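Local structure of nitroreductase family protein (Clostridium novyi, 3G14) at residues B[49-54]-B[135-140]; B[61-66]-B[131-136]. The protein probably acts as an oxidoreductase of the nitroreductase family, whose members generally use a bound flavin to reduce their substrates. All coordinates share one frame; numbering follows the deposited sequence. Where two conformers were deposited one is given.

How the contacts relate
Both contacts use helix 130-137. Contact 1 sets its C-terminal end and the turn after it against strand 46-51. Contact 2 sets residues 131-136 beside the end of helix 54-63, which follows that strand in the chain. Helix 130-137 thus packs on both the strand and the helix that follows it. The contact centres lie about 10 Å apart, on the same side of the chain's centre, and E135 and A136 belong to both. A probable hydrogen bond from I139 N to K134 O, 2.9 Å, joins the turn of contact 1 to the helix of contact 2. An acetate ion, probably from the crystallisation liquor, lies about 6 Å from the side chain of I139.

Contact 1: residues B[49-54]-B[135-140]; sequences IVVESD and EALKIP
I49 reaches from strand 46-51 with its CD1 methyl and touches both L137 and I139. Its CG1 branch lies beside the backbone N (chi1 -51°), and chi2 is extended, which carries CD1 out to the far side chains. There CD1 lies 3.8 Å from I139 CD1 and 3.9 Å from I139 CG1. The two isoleucine side chains cross at a slant, so the end methyl of I49 rests against the outer part of the I139 chain. The same CD1 also lies 4.0 Å from L137 CB. V51, two residues further along the strand, meets the end of L137. Its CG2 methyl is 4.0 Å from L137 CD1 and equally far from L137 CD2, a tip-to-tip approach in which one methyl faces both leucine branches. This is packing of a helix end on one face of the mixed central sheet of the nitroreductase fold. The neighbouring strand of the sheet, 80-86, continues the surface, with V83 touching L137 and V85 touching I139. K138 has a positive phi (63°) where the chain leaves the helix. The turn brings I139 back toward I49. All four touching side chains are buried, and the contact between the two segments is entirely apolar. W178 packs on I49, and L56 and I60 of helix 54-63 pack on V51.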
loop_
_atom_site.group_PDB
_atom_site.type_symbol
_atom_site.label_atom_id
_atom_site.label_comp_id
_atom_site.label_asym_id
_atom_site.label_seq_id
_atom_site.Cartn_x
_atom_site.Cartn_y
_atom_site.Cartn_z
ATOM N N ILE B 49 -8.973 -12.028 7.421
ATOM C CA ILE B 49 -9.193 -13.348 8.037
ATOM C C ILE B 49 -7.817 -13.915 8.376
ATOM O O ILE B 49 -6.930 -14.025 7.496
ATOM C CB ILE B 49 -9.920 -14.315 7.107
ATOM C CG1 ILE B 49 -11.192 -13.679 6.536
ATOM C CG2 ILE B 49 -10.189 -15.666 7.803
ATOM C CD1 ILE B 49 -11.856 -14.560 5.404
ATOM N N VAL B 50 -7.627 -14.224 9.658
ATOM C CA VAL B 50 -6.455 -14.973 10.120
ATOM C C VAL B 50 -6.760 -16.455 9.918
ATOM O O VAL B 50 -7.705 -16.982 10.483
ATOM C CB VAL B 50 -6.106 -14.681 11.605
ATOM C CG1 VAL B 50 -4.976 -15.626 12.137
ATOM C CG2 VAL B 50 -5.721 -13.220 11.793
ATOM N N VAL B 51 -5.985 -17.123 9.085
ATOM C CA VAL B 51 -6.231 -18.557 8.842
ATOM C C VAL B 51 -5.190 -19.408 9.580
ATOM O O VAL B 51 -3.979 -19.380 9.220
ATOM C CB VAL B 51 -6.222 -18.919 7.340
ATOM C CG1 VAL B 51 -6.441 -20.430 7.172
ATOM C CG2 VAL B 51 -7.230 -18.050 6.562
ATOM N N GLU B 52 -5.664 -20.170 10.580
ATOM C CA GLU B 52 -4.804 -21.053 11.394
ATOM C C GLU B 52 -5.038 -22.535 11.143
ATOM O O GLU B 52 -4.151 -23.340 11.422
ATOM C CB GLU B 52 -4.967 -20.797 12.903
ATOM C CG GLU B 52 -4.506 -19.405 13.337
ATOM C CD GLU B 52 -4.405 -19.203 14.860
ATOM O OE1 GLU B 52 -4.541 -20.170 15.647
ATOM O OE2 GLU B 52 -4.164 -18.042 15.260
ATOM N N SER B 53 -6.247 -22.895 10.706
ATOM C CA SER B 53 -6.597 -24.308 10.486
ATOM C C SER B 53 -5.765 -24.894 9.368
ATOM O O SER B 53 -5.766 -24.354 8.257
ATOM C CB SER B 53 -8.065 -24.417 10.104
ATOM O OG SER B 53 -8.378 -25.708 9.614
ATOM N N ASP B 54 -5.128 -26.034 9.617
ATOM C CA ASP B 54 -4.265 -26.644 8.617
ATOM C C ASP B 54 -5.064 -27.066 7.391
ATOM O O ASP B 54 -4.569 -26.945 6.264
ATOM C CB ASP B 54 -3.469 -27.830 9.207
ATOM C CG ASP B 54 -2.225 -28.196 8.360
ATOM O OD1 ASP B 54 -1.648 -27.306 7.686
ATOM O OD2 ASP B 54 -1.812 -29.394 8.349
ATOM N N GLU B 135 -14.869 -20.218 -1.175
ATOM C CA GLU B 135 -15.497 -21.447 -0.697
ATOM C C GLU B 135 -14.837 -21.988 0.585
ATOM O O GLU B 135 -15.526 -22.428 1.503
ATOM C CB GLU B 135 -15.514 -22.505 -1.812
ATOM C CG GLU B 135 -16.439 -22.121 -2.968
ATOM C CD GLU B 135 -16.294 -22.997 -4.224
ATOM O OE1 GLU B 135 -15.589 -24.015 -4.175
ATOM O OE2 GLU B 135 -16.909 -22.654 -5.265
ATOM N N ALA B 136 -13.508 -21.950 0.651
ATOM C CA ALA B 136 -12.789 -22.416 1.831
ATOM C C ALA B 136 -13.102 -21.599 3.080
ATOM O O ALA B 136 -13.322 -22.181 4.158
ATOM C CB ALA B 136 -11.318 -22.411 1.597
ATOM N N LEU B 137 -13.100 -20.266 2.920
ATOM C CA LEU B 137 -13.202 -19.324 4.041
ATOM C C LEU B 137 -14.626 -18.784 4.266
ATOM O O LEU B 137 -14.844 -17.951 5.140
ATOM C CB LEU B 137 -12.198 -18.197 3.854
ATOM C CG LEU B 137 -10.737 -18.636 3.570
ATOM C CD1 LEU B 137 -9.727 -17.469 3.552
ATOM C CD2 LEU B 137 -10.306 -19.687 4.574
ATOM N N LYS B 138 -15.571 -19.264 3.455
ATOM C CA LYS B 138 -16.993 -18.945 3.586
ATOM C C LYS B 138 -17.245 -17.445 3.376
ATOM O O LYS B 138 -17.997 -16.803 4.112
ATOM C CB LYS B 138 -17.543 -19.532 4.905
ATOM C CG LYS B 138 -17.560 -21.075 4.866
ATOM C CD LYS B 138 -17.555 -21.752 6.235
ATOM C CE LYS B 138 -17.313 -23.262 6.092
ATOM N NZ LYS B 138 -17.695 -24.005 7.326
ATOM N N ILE B 139 -16.615 -16.906 2.326
ATOM C CA ILE B 139 -16.669 -15.471 2.017
ATOM C C ILE B 139 -17.813 -15.258 1.036
ATOM O O ILE B 139 -17.842 -15.906 -0.002
ATOM C CB ILE B 139 -15.341 -14.987 1.371
ATOM C CG1 ILE B 139 -14.150 -15.190 2.339
ATOM C CG2 ILE B 139 -15.485 -13.510 0.874
ATOM C CD1 ILE B 139 -12.792 -14.932 1.739
ATOM N N PRO B 140 -18.773 -14.356 1.354
ATOM C CA PRO B 140 -19.810 -14.007 0.349
ATOM C C PRO B 140 -19.231 -13.671 -1.041
ATOM O O PRO B 140 -18.209 -12.984 -1.158
ATOM C CB PRO B 140 -20.509 -12.779 0.962
ATOM C CG PRO B 140 -20.322 -12.965 2.452
ATOM C CD PRO B 140 -18.953 -13.627 2.620
#

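Contact 2: residues B[61-66]-B[131-136]; sequences ANAIEN and NKIKEA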
loop_
_atom_site.group_PDB
_atom_site.type_symbol
_atom_site.label_atom_id
_atom_site.label_comp_id
_atom_site.label_asym_id
_atom_site.label_seq_id
_atom_site.Cartn_x
_atom_site.Cartn_y
_atom_site.Cartn_z
ATOM N N ALA B 61 -3.439 -23.305 -0.285
ATOM C CA ALA B 61 -2.282 -23.811 -1.056
ATOM C C ALA B 61 -2.707 -24.358 -2.412
ATOM O O ALA B 61 -2.072 -24.069 -3.433
ATOM C CB ALA B 61 -1.555 -24.908 -0.254
ATOM N N ASN B 62 -3.775 -25.152 -2.423
ATOM C CA ASN B 62 -4.285 -25.698 -3.664
ATOM C C ASN B 62 -4.850 -24.658 -4.641
ATOM O O ASN B 62 -4.874 -24.906 -5.848
ATOM C CB ASN B 62 -5.308 -26.786 -3.417
ATOM C CG ASN B 62 -4.678 -28.081 -2.845
ATOM O OD1 ASN B 62 -3.525 -28.430 -3.163
ATOM N ND2 ASN B 62 -5.460 -28.803 -2.032
ATOM N N ALA B 63 -5.332 -23.528 -4.121
ATOM C CA ALA B 63 -5.942 -22.445 -4.932
ATOM C C ALA B 63 -4.921 -21.502 -5.600
ATOM O O ALA B 63 -5.245 -20.821 -6.551
ATOM C CB ALA B 63 -6.922 -21.623 -4.056
ATOM N N ILE B 64 -3.724 -21.430 -5.060
ATOM C CA ILE B 64 -2.683 -20.568 -5.570
ATOM C C ILE B 64 -2.249 -20.964 -6.999
ATOM O O ILE B 64 -2.122 -22.150 -7.316
ATOM C CB ILE B 64 -1.505 -20.456 -4.553
ATOM C CG1 ILE B 64 -1.967 -19.749 -3.299
ATOM C CG2 ILE B 64 -0.333 -19.726 -5.197
ATOM C CD1 ILE B 64 -0.982 -19.806 -2.110
ATOM N N GLU B 65 -2.156 -19.968 -7.876
ATOM C CA GLU B 65 -1.896 -20.175 -9.303
ATOM C C GLU B 65 -0.558 -19.571 -9.757
ATOM O O GLU B 65 -0.529 -18.641 -10.534
ATOM C CB GLU B 65 -3.047 -19.612 -10.112
ATOM C CG GLU B 65 -4.335 -20.407 -9.937
ATOM C CD GLU B 65 -5.566 -19.755 -10.554
ATOM O OE1 GLU B 65 -5.577 -18.518 -10.798
ATOM O OE2 GLU B 65 -6.535 -20.517 -10.751
ATOM N N ASN B 66 0.533 -20.066 -9.212
ATOM C CA ASN B 66 1.866 -19.572 -9.529
ATOM C C ASN B 66 2.547 -20.591 -10.397
ATOM O O ASN B 66 2.135 -21.743 -10.459
ATOM C CB ASN B 66 2.695 -19.304 -8.243
ATOM C CG ASN B 66 2.320 -18.018 -7.524
ATOM O OD1 ASN B 66 1.358 -17.269 -7.876
ATOM N ND2 ASN B 66 3.096 -17.711 -6.513
ATOM N N ASN B 131 -12.494 -18.111 -6.342
ATOM C CA ASN B 131 -13.702 -18.812 -5.937
ATOM C C ASN B 131 -13.411 -19.897 -4.924
ATOM O O ASN B 131 -14.192 -20.117 -3.975
ATOM C CB ASN B 131 -14.390 -19.432 -7.145
ATOM C CG ASN B 131 -15.054 -18.401 -8.033
ATOM O OD1 ASN B 131 -15.388 -17.291 -7.606
ATOM N ND2 ASN B 131 -15.296 -18.786 -9.264
ATOM N N LYS B 132 -12.287 -20.580 -5.132
ATOM C CA LYS B 132 -11.885 -21.636 -4.233
ATOM C C LYS B 132 -11.539 -21.081 -2.869
ATOM O O LYS B 132 -11.864 -21.723 -1.857
ATOM C CB LYS B 132 -10.746 -22.495 -4.811
ATOM C CG LYS B 132 -11.259 -23.506 -5.847
ATOM C CD LYS B 132 -12.003 -24.674 -5.165
ATOM C CE LYS B 132 -13.148 -25.262 -6.006
ATOM N NZ LYS B 132 -13.866 -26.380 -5.260
ATOM N N ILE B 133 -10.909 -19.915 -2.813
ATOM C CA ILE B 133 -10.611 -19.325 -1.495
ATOM C C ILE B 133 -11.908 -18.856 -0.810
ATOM O O ILE B 133 -12.111 -19.054 0.395
ATOM C CB ILE B 133 -9.558 -18.204 -1.558
ATOM C CG1 ILE B 133 -8.192 -18.826 -1.958
ATOM C CG2 ILE B 133 -9.488 -17.458 -0.163
ATOM C CD1 ILE B 133 -7.054 -17.845 -2.128
ATOM N N LYS B 134 -12.844 -18.304 -1.587
ATOM C CA LYS B 134 -14.128 -17.914 -1.005
ATOM C C LYS B 134 -14.892 -19.099 -0.453
ATOM O O LYS B 134 -15.515 -18.997 0.605
ATOM C CB LYS B 134 -14.994 -17.214 -2.029
ATOM C CG LYS B 134 -14.500 -15.832 -2.402
ATOM C CD LYS B 134 -15.378 -15.346 -3.544
ATOM C CE LYS B 134 -15.214 -13.880 -3.842
ATOM N NZ LYS B 134 -15.994 -13.487 -5.057
ATOM N N GLU B 135 -14.869 -20.218 -1.175
ATOM C CA GLU B 135 -15.497 -21.447 -0.697
ATOM C C GLU B 135 -14.837 -21.988 0.585
ATOM O O GLU B 135 -15.526 -22.428 1.503
ATOM C CB GLU B 135 -15.514 -22.505 -1.812
ATOM C CG GLU B 135 -16.439 -22.121 -2.968
ATOM C CD GLU B 135 -16.294 -22.997 -4.224
ATOM O OE1 GLU B 135 -15.589 -24.015 -4.175
ATOM O OE2 GLU B 135 -16.909 -22.654 -5.265
ATOM N N ALA B 136 -13.508 -21.950 0.651
ATOM C CA ALA B 136 -12.789 -22.416 1.831
ATOM C C ALA B 136 -13.102 -21.599 3.080
ATOM O O ALA B 136 -13.322 -22.181 4.158
ATOM C CB ALA B 136 -11.318 -22.411 1.597
#
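A63 meets I133 and K132 through its single methyl, and these are the close side-chain contacts between the two segments. A63 CB lies 3.7 Å from I133 CG1 and 4.0 Å from K132 CB. The methyl therefore faces two successive residues of helix 130-137. I133 offers its longer branch: a chi1 of -67° sets CG1 beside the backbone N and against the A63 methyl, and CD1 continues past it. A63 and I133 are buried. F128 and L148 also pack on I133, so its side chain reaches the sheet as well as helix 54-63. The small side chain of A63 goes with a close approach of the backbones, with A63 CA and K132 CA 6.0 Å apart.

The charged interaction stays within helix 130-137. K132 starts toward A63 with its CB, but its chain bends at chi2 (-74°) and chi3, and its end leads away. In one of the two deposited conformers of E135, its OE1 forms a salt bridge with K132 NZ at 3.1 Å; the bridge is therefore less certain. The nitrogen approaches OE1 end-on, almost in line with the C-O bond. It links residues three positions apart, both exposed.

Among backbone bonds, E135 N binds N131 O at 2.9 Å and A136 N binds K132 O at 3.0 Å, the usual helical pattern. Next to the contact, A63 is bonded through its backbone to N129, and N129 OD1 accepts a bond from K132 N. This is helix-helix packing through a small residue, and it joins two helices of the alpha+beta nitroreductase fold.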